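PDB 5G5S: protein argonaute from Methanocaldococcus jannaschii, which uses short single-stranded DNA guides to find and cut complementary DNA strands, a slicing activity that may defend the cell against invading genetic elements. Local coordinates for residues 335-340 with 467-472; 377-382 with 431-436; 522-527 with 686-691; 549-554 with 584-589. All coordinates share one frame; numbering follows the deposited sequence.

Contact 1 (335-340 with 467-472); sequences WIYNQN and RKDDKG
Y337 meets the 467-472 loop through the CD1-CE1 side of its ring, and G472 takes most of that contact. The CB of Y337 already points at the opposite loop, and CG lies anti to the carbonyl carbon (chi1 -66°), which sends the ring outward across the gap between two backbones whose closest CA atoms, those of Y337 and G472, are 6.9 Å apart. Along one side of the ring, Y337 CD1 comes to 4.0 Å from G472 CA and Y337 CE1 to 3.7 Å, an oblique approach with no hydrogen bond across the segments. At the tip, the Y337 hydroxyl is 4.4 Å from D469 OD2, too far for a direct bond. The two groups are joined through T475, whose OG1 hydrogen-bonds both Y337 OH and D469 OD2.

G472 occupies the N-cap position of helix 473-485 in the Mid domain, so the tyrosine ring packs beside a helix start. The ring comes from the loop that leads into strand 357-365 of the Mid parallel sheet. D469 contributes to the same helix end, its OD1 accepting from M474 N, while its backbone carbonyl receives K378 NZ. D469 is also the centre of an inverse gamma turn, closed by a weak bond from D470 N to K468 O (3.0 Å).

Beyond Y337 the chain bends in an Asx turn: N340 N donates to N338 OD1 over 3.1 Å with an N-H...O angle of 149°, the donor tilted 24° from the carbonyl plane.

Contact 2 (377-382 with 431-436); sequences DKVNKM and LIIGKE
V379 and L431 reach toward each other tip to tip, with V379 CG2 only 3.8 Å from L431 CD2. The same leucine methyl is also approached by V379 CG1 at 4.1 Å, so CD2 bears on both branches of the valine. A third neighbour arrives one helical turn on: M382 CE stops 4.1 Å from L431 CD2, its chain running out from the helix and then folding at the thioether (chi3 67°). I433 joins from a different angle, its CD1 passing V379 CG2 at 4.1 Å. All four side chains are buried, and the contact is purely apolar.

Helix segment 377-382 runs at 147° to strand segment 431-434, with axes 11.7 Å apart at their closest, a separation bridged by side chains that meet mostly end to end. I432 turns to the opposite face of the strand and packs on helix 442-452.

This is helix-on-sheet packing of an alpha/beta domain, with the L431 side chain about 5 Å from that of Q459, which binds a divalent metal cation. Strand 428-434 lies between 357-365 and 456-462 in the parallel Mid-domain sheet. Helix 372-390 covers its L431 face together with helices 463-467, whose W463 and W466 touch I433, and 473-485, whose L478 touches both M382 and L431.

Contact 3 (522-527 with 686-691); sequences VVYDSE and IHYADK
Y524 points its hydroxyl at the ring edge of Y688 without forming a hydrogen bond to it: Y524 OH lies near the ring plane, 3.5 Å from Y688 CD2 and 3.8 Å from Y688 CE2. The polar end of Y688 is committed to other partners, since its own OH bonds S671 OG and Y670 N; S671 is a residue that contacts guide DNA.

Nearer the sheet, V522 presses on the helix backbone. Its CG2, set anti to the carbonyl carbon, sits 3.5 Å from A689 N and 4.0 Å from A689 CB. The small side chain of A689 is consistent with the closeness of the chains here, the CA atoms of V522 and A689 being 5.4 Å apart.

This is helix-on-sheet packing of the RNase H-like PIWI fold: helix segment 686-691 runs at 155° to strand 522-525, with axes 8.3 Å apart. The contact places on the sheet the helix that bears D690, an active-site residue by similarity, close to D506 on the adjoining strand 501-506.

On the helix itself, the neighbouring H687 lays its CD2 3.6 Å above one face of the Y688 ring, toward its rim. K691 NZ in turn donates to H687 NE2, approaching 19° out of the imidazole plane.

Contact 4 (549-554 with 584-589); sequences YVIEYL and KEISKE
I551 and I586 pass each other obliquely, the tip of one chain against the short branch of the other: I551 CD1 lies 4.1 Å from I586 CG2. Both CB atoms are directed at the opposing helix, and the closest CA atoms across the contact, those of I551 and I586, are 8.3 Å apart. In I551 the longer branch starts anti to the carbonyl carbon (chi1 -59°) and continues extended, which carries CD1 outward to the meeting point. I586 has a less regular posture, its chi1 of -103° falling off the staggered positions.

The two branches of I586 have different neighbours. CG2 faces I551, whereas CD1 turns to the next residue along the helix and comes 4.4 Å from E552 CG, touching the aliphatic part of that exposed glutamate. A buried isoleucine and a solvent-facing side chain therefore flank the same partner, with no polar bond between the segments. On the far helix S587 OG donates to K584 O one turn back (2.7 Å).

I551 also rests on L583 and L590 of helix 577-590. That helix links the parallel strands 566-571 and 593-600 as a beta-alpha-beta crossover, and helix 547-556 precedes strand 566-571 in the chain. The contact is thus helix-helix packing in the RNase H-like PIWI fold, beside the sheet, with the side chain of E552 about 8 Å from that of E543, an active-site residue by similarity.

Contact 2 lies wholly in the Mid domain, and contact 1 joins the loop 335-340 to that domain; the two touch through K378. Contacts 3 and 4 lie in the PIWI fold, their centres 19 Å apart and their nearest atoms about 5 Å. In each pair one member is fully buried and packs a helix on a sheet, contact 2 with aliphatic groups and methionine, contact 3 with valine, alanine and two tyrosines. The other is partly buried: contact 1 sets an aromatic ring against a glycine between loops, contact 4 an isoleucine pair between helices. None of the four has a hydrogen bond between its own segments.

Contact 1 (335-340 with 467-472)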
# COMPACT_ATOMS: atom_id res chain seq x y z
N TRP A 335 -4.73 30.14 11.60
CA TRP A 335 -4.27 31.53 11.66
C TRP A 335 -4.32 32.24 10.30
O TRP A 335 -4.13 33.46 10.24
CB TRP A 335 -2.87 31.62 12.29
CG TRP A 335 -1.85 30.69 11.69
CD1 TRP A 335 -1.54 29.43 12.11
CD2 TRP A 335 -1.03 30.95 10.54
NE1 TRP A 335 -0.56 28.89 11.30
CE2 TRP A 335 -0.23 29.81 10.33
CE3 TRP A 335 -0.89 32.05 9.67
CZ2 TRP A 335 0.70 29.72 9.28
CZ3 TRP A 335 0.03 31.97 8.64
CH2 TRP A 335 0.80 30.81 8.44
N ILE A 336 -4.60 31.49 9.21
CA ILE A 336 -4.74 32.04 7.86
C ILE A 336 -6.03 32.88 7.81
O ILE A 336 -6.01 33.98 7.28
CB ILE A 336 -4.70 30.90 6.78
CG1 ILE A 336 -3.30 30.21 6.72
CG2 ILE A 336 -5.18 31.35 5.38
CD1 ILE A 336 -2.17 30.94 6.00
N TYR A 337 -7.12 32.37 8.41
CA TYR A 337 -8.41 33.07 8.46
C TYR A 337 -8.58 33.78 9.81
O TYR A 337 -8.70 35.00 9.83
CB TYR A 337 -9.58 32.09 8.20
CG TYR A 337 -9.62 31.51 6.80
CD1 TYR A 337 -8.86 30.39 6.47
CD2 TYR A 337 -10.44 32.05 5.82
CE1 TYR A 337 -8.90 29.84 5.19
CE2 TYR A 337 -10.49 31.50 4.53
CZ TYR A 337 -9.72 30.40 4.22
OH TYR A 337 -9.75 29.85 2.96
N ASN A 338 -8.54 33.02 10.92
CA ASN A 338 -8.70 33.51 12.29
C ASN A 338 -7.47 34.30 12.79
O ASN A 338 -6.38 33.74 12.92
CB ASN A 338 -9.04 32.34 13.23
CG ASN A 338 -9.68 32.68 14.55
OD1 ASN A 338 -9.43 33.73 15.16
ND2 ASN A 338 -10.48 31.76 15.07
N GLN A 339 -7.67 35.59 13.09
CA GLN A 339 -6.65 36.53 13.59
C GLN A 339 -6.22 36.25 15.03
O GLN A 339 -5.14 36.68 15.44
CB GLN A 339 -7.16 37.97 13.46
N ASN A 340 -7.07 35.55 15.81
CA ASN A 340 -6.83 35.20 17.21
C ASN A 340 -6.25 33.79 17.38
O ASN A 340 -5.77 33.46 18.47
CB ASN A 340 -8.10 35.38 18.03
CG ASN A 340 -8.60 36.80 18.04
OD1 ASN A 340 -8.02 37.69 18.66
ND2 ASN A 340 -9.67 37.05 17.30
N ARG A 467 -14.84 25.90 -2.79
CA ARG A 467 -15.81 27.00 -2.81
C ARG A 467 -16.73 26.96 -1.57
O ARG A 467 -17.04 28.01 -1.01
CB ARG A 467 -16.63 26.95 -4.11
CG ARG A 467 -17.51 28.19 -4.36
CD ARG A 467 -18.34 28.08 -5.63
NE ARG A 467 -19.33 27.00 -5.57
CZ ARG A 467 -19.20 25.83 -6.19
NH1 ARG A 467 -18.13 25.58 -6.93
NH2 ARG A 467 -20.15 24.91 -6.07
N LYS A 468 -17.11 25.74 -1.14
CA LYS A 468 -17.97 25.48 0.03
C LYS A 468 -17.22 25.51 1.37
O LYS A 468 -17.86 25.44 2.42
CB LYS A 468 -18.71 24.15 -0.15
N ASP A 469 -15.87 25.59 1.35
CA ASP A 469 -15.01 25.61 2.54
C ASP A 469 -15.08 26.97 3.27
O ASP A 469 -14.21 27.83 3.09
CB ASP A 469 -13.57 25.21 2.17
CG ASP A 469 -12.58 25.18 3.32
OD1 ASP A 469 -12.85 24.46 4.31
OD2 ASP A 469 -11.53 25.85 3.21
N ASP A 470 -16.13 27.15 4.09
CA ASP A 470 -16.37 28.37 4.88
C ASP A 470 -15.62 28.35 6.23
O ASP A 470 -15.50 29.40 6.87
CB ASP A 470 -17.88 28.58 5.12
CG ASP A 470 -18.72 28.66 3.86
OD1 ASP A 470 -18.72 29.74 3.22
OD2 ASP A 470 -19.44 27.68 3.56
N LYS A 471 -15.14 27.16 6.66
CA LYS A 471 -14.45 26.96 7.94
C LYS A 471 -12.91 26.97 7.85
O LYS A 471 -12.24 26.97 8.89
CB LYS A 471 -14.95 25.67 8.61
N GLY A 472 -12.38 26.99 6.63
CA GLY A 472 -10.94 27.00 6.38
C GLY A 472 -10.26 25.64 6.47
O GLY A 472 -9.03 25.56 6.44

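Contact 2 (377-382 with 431-436)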
# COMPACT_ATOMS: atom_id res chain seq x y z
N ASP A 377 -10.11 35.43 -5.62
CA ASP A 377 -10.31 35.86 -4.23
C ASP A 377 -10.02 34.76 -3.18
O ASP A 377 -9.77 35.10 -2.02
CB ASP A 377 -11.72 36.45 -4.06
CG ASP A 377 -11.96 37.79 -4.74
OD1 ASP A 377 -11.37 38.02 -5.83
OD2 ASP A 377 -12.75 38.60 -4.21
N LYS A 378 -10.01 33.47 -3.58
CA LYS A 378 -9.71 32.33 -2.71
C LYS A 378 -8.20 32.04 -2.66
O LYS A 378 -7.67 31.77 -1.58
CB LYS A 378 -10.48 31.08 -3.16
CG LYS A 378 -11.69 30.77 -2.29
CD LYS A 378 -11.39 29.74 -1.22
CE LYS A 378 -12.56 29.58 -0.28
NZ LYS A 378 -12.22 28.75 0.89
N VAL A 379 -7.52 32.08 -3.83
CA VAL A 379 -6.08 31.87 -4.01
C VAL A 379 -5.31 33.07 -3.36
O VAL A 379 -4.29 32.86 -2.70
CB VAL A 379 -5.73 31.69 -5.52
CG1 VAL A 379 -4.23 31.69 -5.78
CG2 VAL A 379 -6.37 30.43 -6.09
N ASN A 380 -5.84 34.31 -3.53
CA ASN A 380 -5.24 35.53 -2.97
C ASN A 380 -5.35 35.59 -1.44
O ASN A 380 -4.32 35.72 -0.78
CB ASN A 380 -5.82 36.79 -3.63
CG ASN A 380 -5.44 36.97 -5.09
OD1 ASN A 380 -4.42 36.47 -5.57
ND2 ASN A 380 -6.25 37.72 -5.82
N LYS A 381 -6.58 35.46 -0.88
CA LYS A 381 -6.83 35.47 0.57
C LYS A 381 -6.04 34.41 1.32
O LYS A 381 -5.67 34.63 2.47
CB LYS A 381 -8.33 35.33 0.88
N MET A 382 -5.75 33.26 0.67
CA MET A 382 -4.96 32.20 1.28
C MET A 382 -3.46 32.53 1.25
O MET A 382 -2.79 32.43 2.29
CB MET A 382 -5.24 30.84 0.62
CG MET A 382 -4.23 29.76 1.02
SD MET A 382 -4.31 28.23 0.08
CE MET A 382 -3.79 28.79 -1.51
N LEU A 431 -0.31 25.71 -8.47
CA LEU A 431 -1.56 25.39 -7.80
C LEU A 431 -2.59 25.13 -8.89
O LEU A 431 -2.90 26.02 -9.69
CB LEU A 431 -1.99 26.53 -6.86
CG LEU A 431 -3.28 26.34 -6.06
CD1 LEU A 431 -3.10 25.31 -4.94
CD2 LEU A 431 -3.76 27.67 -5.49
N ILE A 432 -3.04 23.87 -8.99
CA ILE A 432 -3.99 23.43 -10.00
C ILE A 432 -5.42 23.44 -9.42
O ILE A 432 -5.70 22.74 -8.45
CB ILE A 432 -3.58 22.05 -10.60
CG1 ILE A 432 -2.18 22.08 -11.24
CG2 ILE A 432 -4.63 21.51 -11.58
CD1 ILE A 432 -1.44 20.71 -11.18
N ILE A 433 -6.30 24.25 -10.03
CA ILE A 433 -7.72 24.35 -9.66
C ILE A 433 -8.51 23.59 -10.74
O ILE A 433 -8.56 24.01 -11.90
CB ILE A 433 -8.20 25.83 -9.51
CG1 ILE A 433 -7.15 26.77 -8.84
CG2 ILE A 433 -9.60 25.92 -8.87
CD1 ILE A 433 -6.82 26.52 -7.36
N GLY A 434 -9.06 22.45 -10.35
CA GLY A 434 -9.81 21.58 -11.25
C GLY A 434 -11.24 21.31 -10.83
O GLY A 434 -11.74 21.92 -9.88
N LYS A 435 -11.90 20.39 -11.55
CA LYS A 435 -13.29 19.99 -11.31
C LYS A 435 -13.48 18.46 -11.38
O LYS A 435 -12.60 17.76 -11.89
CB LYS A 435 -14.26 20.74 -12.25
CG LYS A 435 -14.00 20.57 -13.74
CD LYS A 435 -15.24 20.86 -14.56
CE LYS A 435 -15.97 19.60 -14.97
NZ LYS A 435 -17.12 19.89 -15.85
N GLU A 436 -14.61 17.95 -10.84
CA GLU A 436 -14.92 16.52 -10.82
C GLU A 436 -15.17 15.97 -12.23
O GLU A 436 -16.22 16.21 -12.83
CB GLU A 436 -16.07 16.20 -9.84
CG GLU A 436 -16.31 14.71 -9.59
CD GLU A 436 -15.12 13.90 -9.12
OE1 GLU A 436 -14.55 14.23 -8.05
OE2 GLU A 436 -14.77 12.91 -9.80

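Contact 3 (522-527 with 686-691)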
# COMPACT_ATOMS: atom_id res chain seq x y z
N VAL A 522 12.12 4.66 2.74
CA VAL A 522 11.80 5.98 3.27
C VAL A 522 12.32 5.97 4.71
O VAL A 522 11.88 5.17 5.52
CB VAL A 522 10.33 6.45 3.07
CG1 VAL A 522 10.11 7.82 3.70
CG2 VAL A 522 10.01 6.53 1.59
N VAL A 523 13.37 6.76 4.96
CA VAL A 523 14.05 6.84 6.24
C VAL A 523 13.47 7.92 7.14
O VAL A 523 13.48 9.10 6.80
CB VAL A 523 15.59 6.99 6.04
CG1 VAL A 523 16.33 6.95 7.38
CG2 VAL A 523 16.14 5.93 5.08
N TYR A 524 13.00 7.51 8.32
CA TYR A 524 12.47 8.39 9.35
C TYR A 524 13.42 8.38 10.54
O TYR A 524 13.97 7.34 10.86
CB TYR A 524 11.07 7.92 9.80
CG TYR A 524 9.95 8.44 8.93
CD1 TYR A 524 9.89 8.10 7.58
CD2 TYR A 524 8.95 9.24 9.45
CE1 TYR A 524 8.86 8.58 6.76
CE2 TYR A 524 7.91 9.71 8.65
CZ TYR A 524 7.87 9.37 7.31
OH TYR A 524 6.87 9.84 6.51
N ASP A 525 13.59 9.53 11.19
CA ASP A 525 14.44 9.61 12.38
C ASP A 525 13.59 9.35 13.63
O ASP A 525 12.39 9.08 13.52
CB ASP A 525 15.23 10.94 12.44
CG ASP A 525 14.42 12.22 12.56
OD1 ASP A 525 13.20 12.15 12.85
OD2 ASP A 525 15.02 13.31 12.42
N SER A 526 14.22 9.46 14.83
CA SER A 526 13.56 9.24 16.11
C SER A 526 12.41 10.23 16.42
O SER A 526 11.58 9.90 17.27
CB SER A 526 14.59 9.22 17.25
OG SER A 526 15.18 10.49 17.46
N GLU A 527 12.37 11.41 15.73
CA GLU A 527 11.32 12.43 15.89
C GLU A 527 10.16 12.27 14.87
O GLU A 527 9.21 13.06 14.90
CB GLU A 527 11.89 13.87 15.75
CG GLU A 527 12.93 14.30 16.77
CD GLU A 527 13.62 15.60 16.41
OE1 GLU A 527 14.06 15.73 15.24
OE2 GLU A 527 13.72 16.49 17.28
N ILE A 686 6.35 3.21 5.36
CA ILE A 686 5.96 2.18 4.39
C ILE A 686 4.96 2.72 3.34
O ILE A 686 5.12 2.43 2.16
CB ILE A 686 5.59 0.80 5.04
CG1 ILE A 686 5.30 -0.29 3.97
CG2 ILE A 686 4.45 0.93 6.08
CD1 ILE A 686 5.13 -1.69 4.48
N HIS A 687 4.00 3.55 3.78
CA HIS A 687 3.00 4.20 2.92
C HIS A 687 3.66 5.04 1.80
O HIS A 687 3.25 4.96 0.65
CB HIS A 687 2.05 5.09 3.77
CG HIS A 687 1.15 5.97 2.98
ND1 HIS A 687 -0.06 5.51 2.46
CD2 HIS A 687 1.29 7.27 2.63
CE1 HIS A 687 -0.59 6.52 1.81
NE2 HIS A 687 0.19 7.60 1.87
N TYR A 688 4.66 5.87 2.17
CA TYR A 688 5.36 6.73 1.24
C TYR A 688 6.37 5.99 0.36
O TYR A 688 6.57 6.39 -0.78
CB TYR A 688 5.96 7.97 1.94
CG TYR A 688 4.91 8.97 2.38
CD1 TYR A 688 4.00 9.50 1.47
CD2 TYR A 688 4.88 9.45 3.68
CE1 TYR A 688 3.05 10.45 1.86
CE2 TYR A 688 3.94 10.40 4.09
CZ TYR A 688 3.02 10.89 3.17
OH TYR A 688 2.08 11.80 3.57
N ALA A 689 6.96 4.88 0.87
CA ALA A 689 7.85 4.02 0.08
C ALA A 689 7.03 3.41 -1.09
O ALA A 689 7.50 3.38 -2.23
CB ALA A 689 8.43 2.90 0.94
N ASP A 690 5.79 2.95 -0.78
CA ASP A 690 4.89 2.38 -1.78
C ASP A 690 4.46 3.42 -2.82
O ASP A 690 4.45 3.11 -4.01
CB ASP A 690 3.68 1.71 -1.11
CG ASP A 690 2.72 1.09 -2.12
OD1 ASP A 690 3.15 0.14 -2.83
OD2 ASP A 690 1.58 1.58 -2.24
N LYS A 691 4.16 4.66 -2.37
CA LYS A 691 3.78 5.78 -3.24
C LYS A 691 4.92 6.21 -4.18
O LYS A 691 4.65 6.66 -5.30
CB LYS A 691 3.30 6.97 -2.39
CG LYS A 691 1.81 6.92 -2.03
CD LYS A 691 1.41 8.18 -1.26
CE LYS A 691 -0.06 8.53 -1.39
NZ LYS A 691 -0.49 9.56 -0.39

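Contact 4 (549-554 with 584-589)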
# COMPACT_ATOMS: atom_id res chain seq x y z
N TYR A 549 20.81 -7.09 1.33
CA TYR A 549 21.28 -6.24 0.24
C TYR A 549 20.88 -4.77 0.41
O TYR A 549 21.69 -3.90 0.10
CB TYR A 549 20.84 -6.77 -1.14
CG TYR A 549 21.12 -5.82 -2.28
CD1 TYR A 549 22.38 -5.75 -2.87
CD2 TYR A 549 20.15 -4.93 -2.72
CE1 TYR A 549 22.66 -4.83 -3.87
CE2 TYR A 549 20.41 -4.02 -3.75
CZ TYR A 549 21.67 -3.97 -4.32
OH TYR A 549 21.89 -3.08 -5.34
N VAL A 550 19.64 -4.49 0.89
CA VAL A 550 19.14 -3.14 1.14
C VAL A 550 20.08 -2.42 2.12
O VAL A 550 20.52 -1.30 1.85
CB VAL A 550 17.66 -3.13 1.63
CG1 VAL A 550 17.21 -1.74 2.09
CG2 VAL A 550 16.72 -3.67 0.56
N ILE A 551 20.42 -3.10 3.24
CA ILE A 551 21.30 -2.59 4.29
C ILE A 551 22.69 -2.27 3.74
O ILE A 551 23.20 -1.18 4.00
CB ILE A 551 21.32 -3.52 5.53
CG1 ILE A 551 19.89 -3.68 6.12
CG2 ILE A 551 22.29 -2.99 6.59
CD1 ILE A 551 19.68 -4.86 7.05
N GLU A 552 23.26 -3.20 2.94
CA GLU A 552 24.56 -3.05 2.30
C GLU A 552 24.53 -1.83 1.38
O GLU A 552 25.45 -1.02 1.43
CB GLU A 552 24.92 -4.30 1.47
CG GLU A 552 25.31 -5.51 2.29
CD GLU A 552 25.66 -6.72 1.44
OE1 GLU A 552 26.79 -6.76 0.91
OE2 GLU A 552 24.80 -7.62 1.28
N TYR A 553 23.45 -1.68 0.59
CA TYR A 553 23.23 -0.57 -0.34
C TYR A 553 23.13 0.78 0.39
O TYR A 553 23.72 1.76 -0.07
CB TYR A 553 21.95 -0.82 -1.18
CG TYR A 553 21.79 0.18 -2.32
CD1 TYR A 553 22.42 -0.02 -3.54
CD2 TYR A 553 21.06 1.35 -2.15
CE1 TYR A 553 22.33 0.92 -4.57
CE2 TYR A 553 20.96 2.30 -3.16
CZ TYR A 553 21.60 2.07 -4.37
OH TYR A 553 21.50 3.00 -5.37
N LEU A 554 22.40 0.82 1.53
CA LEU A 554 22.23 2.05 2.31
C LEU A 554 23.53 2.54 2.93
O LEU A 554 23.75 3.75 2.99
CB LEU A 554 21.13 1.89 3.39
CG LEU A 554 19.69 1.64 2.93
CD1 LEU A 554 18.84 1.28 4.10
CD2 LEU A 554 19.10 2.84 2.21
N LYS A 584 21.73 -12.05 10.67
CA LYS A 584 22.46 -12.40 11.88
C LYS A 584 23.90 -11.88 11.78
O LYS A 584 24.38 -11.26 12.72
CB LYS A 584 22.47 -13.93 12.10
CG LYS A 584 21.24 -14.45 12.82
CD LYS A 584 21.47 -15.85 13.39
CE LYS A 584 20.85 -16.93 12.54
NZ LYS A 584 21.21 -18.29 13.03
N GLU A 585 24.56 -12.08 10.61
CA GLU A 585 25.93 -11.62 10.34
C GLU A 585 26.04 -10.09 10.23
O GLU A 585 26.99 -9.52 10.76
CB GLU A 585 26.53 -12.31 9.09
CG GLU A 585 26.68 -13.82 9.20
CD GLU A 585 27.48 -14.33 10.39
OE1 GLU A 585 28.70 -14.05 10.44
OE2 GLU A 585 26.88 -14.98 11.27
N ILE A 586 25.08 -9.45 9.55
CA ILE A 586 25.01 -8.00 9.36
C ILE A 586 24.93 -7.25 10.71
O ILE A 586 25.61 -6.23 10.87
CB ILE A 586 23.90 -7.62 8.32
CG1 ILE A 586 24.53 -7.27 6.97
CG2 ILE A 586 22.98 -6.50 8.80
CD1 ILE A 586 23.62 -7.50 5.78
N SER A 587 24.13 -7.77 11.67
CA SER A 587 23.95 -7.17 12.99
C SER A 587 25.26 -7.13 13.76
O SER A 587 25.55 -6.12 14.41
CB SER A 587 22.87 -7.91 13.79
OG SER A 587 23.27 -9.22 14.16
N LYS A 588 26.06 -8.22 13.69
CA LYS A 588 27.35 -8.24 14.37
C LYS A 588 28.41 -7.45 13.60
O LYS A 588 29.26 -6.82 14.23
CB LYS A 588 27.78 -9.64 14.84
CG LYS A 588 28.15 -10.66 13.78
CD LYS A 588 28.54 -11.95 14.47
CE LYS A 588 28.86 -13.07 13.52
NZ LYS A 588 29.33 -14.29 14.24
N GLU A 589 28.31 -7.40 12.27
CA GLU A 589 29.23 -6.62 11.44
C GLU A 589 29.00 -5.11 11.64
O GLU A 589 29.97 -4.37 11.76
CB GLU A 589 29.11 -7.01 9.95
CG GLU A 589 30.19 -6.43 9.06
CD GLU A 589 31.62 -6.80 9.43
OE1 GLU A 589 32.05 -7.92 9.07
OE2 GLU A 589 32.29 -5.98 10.11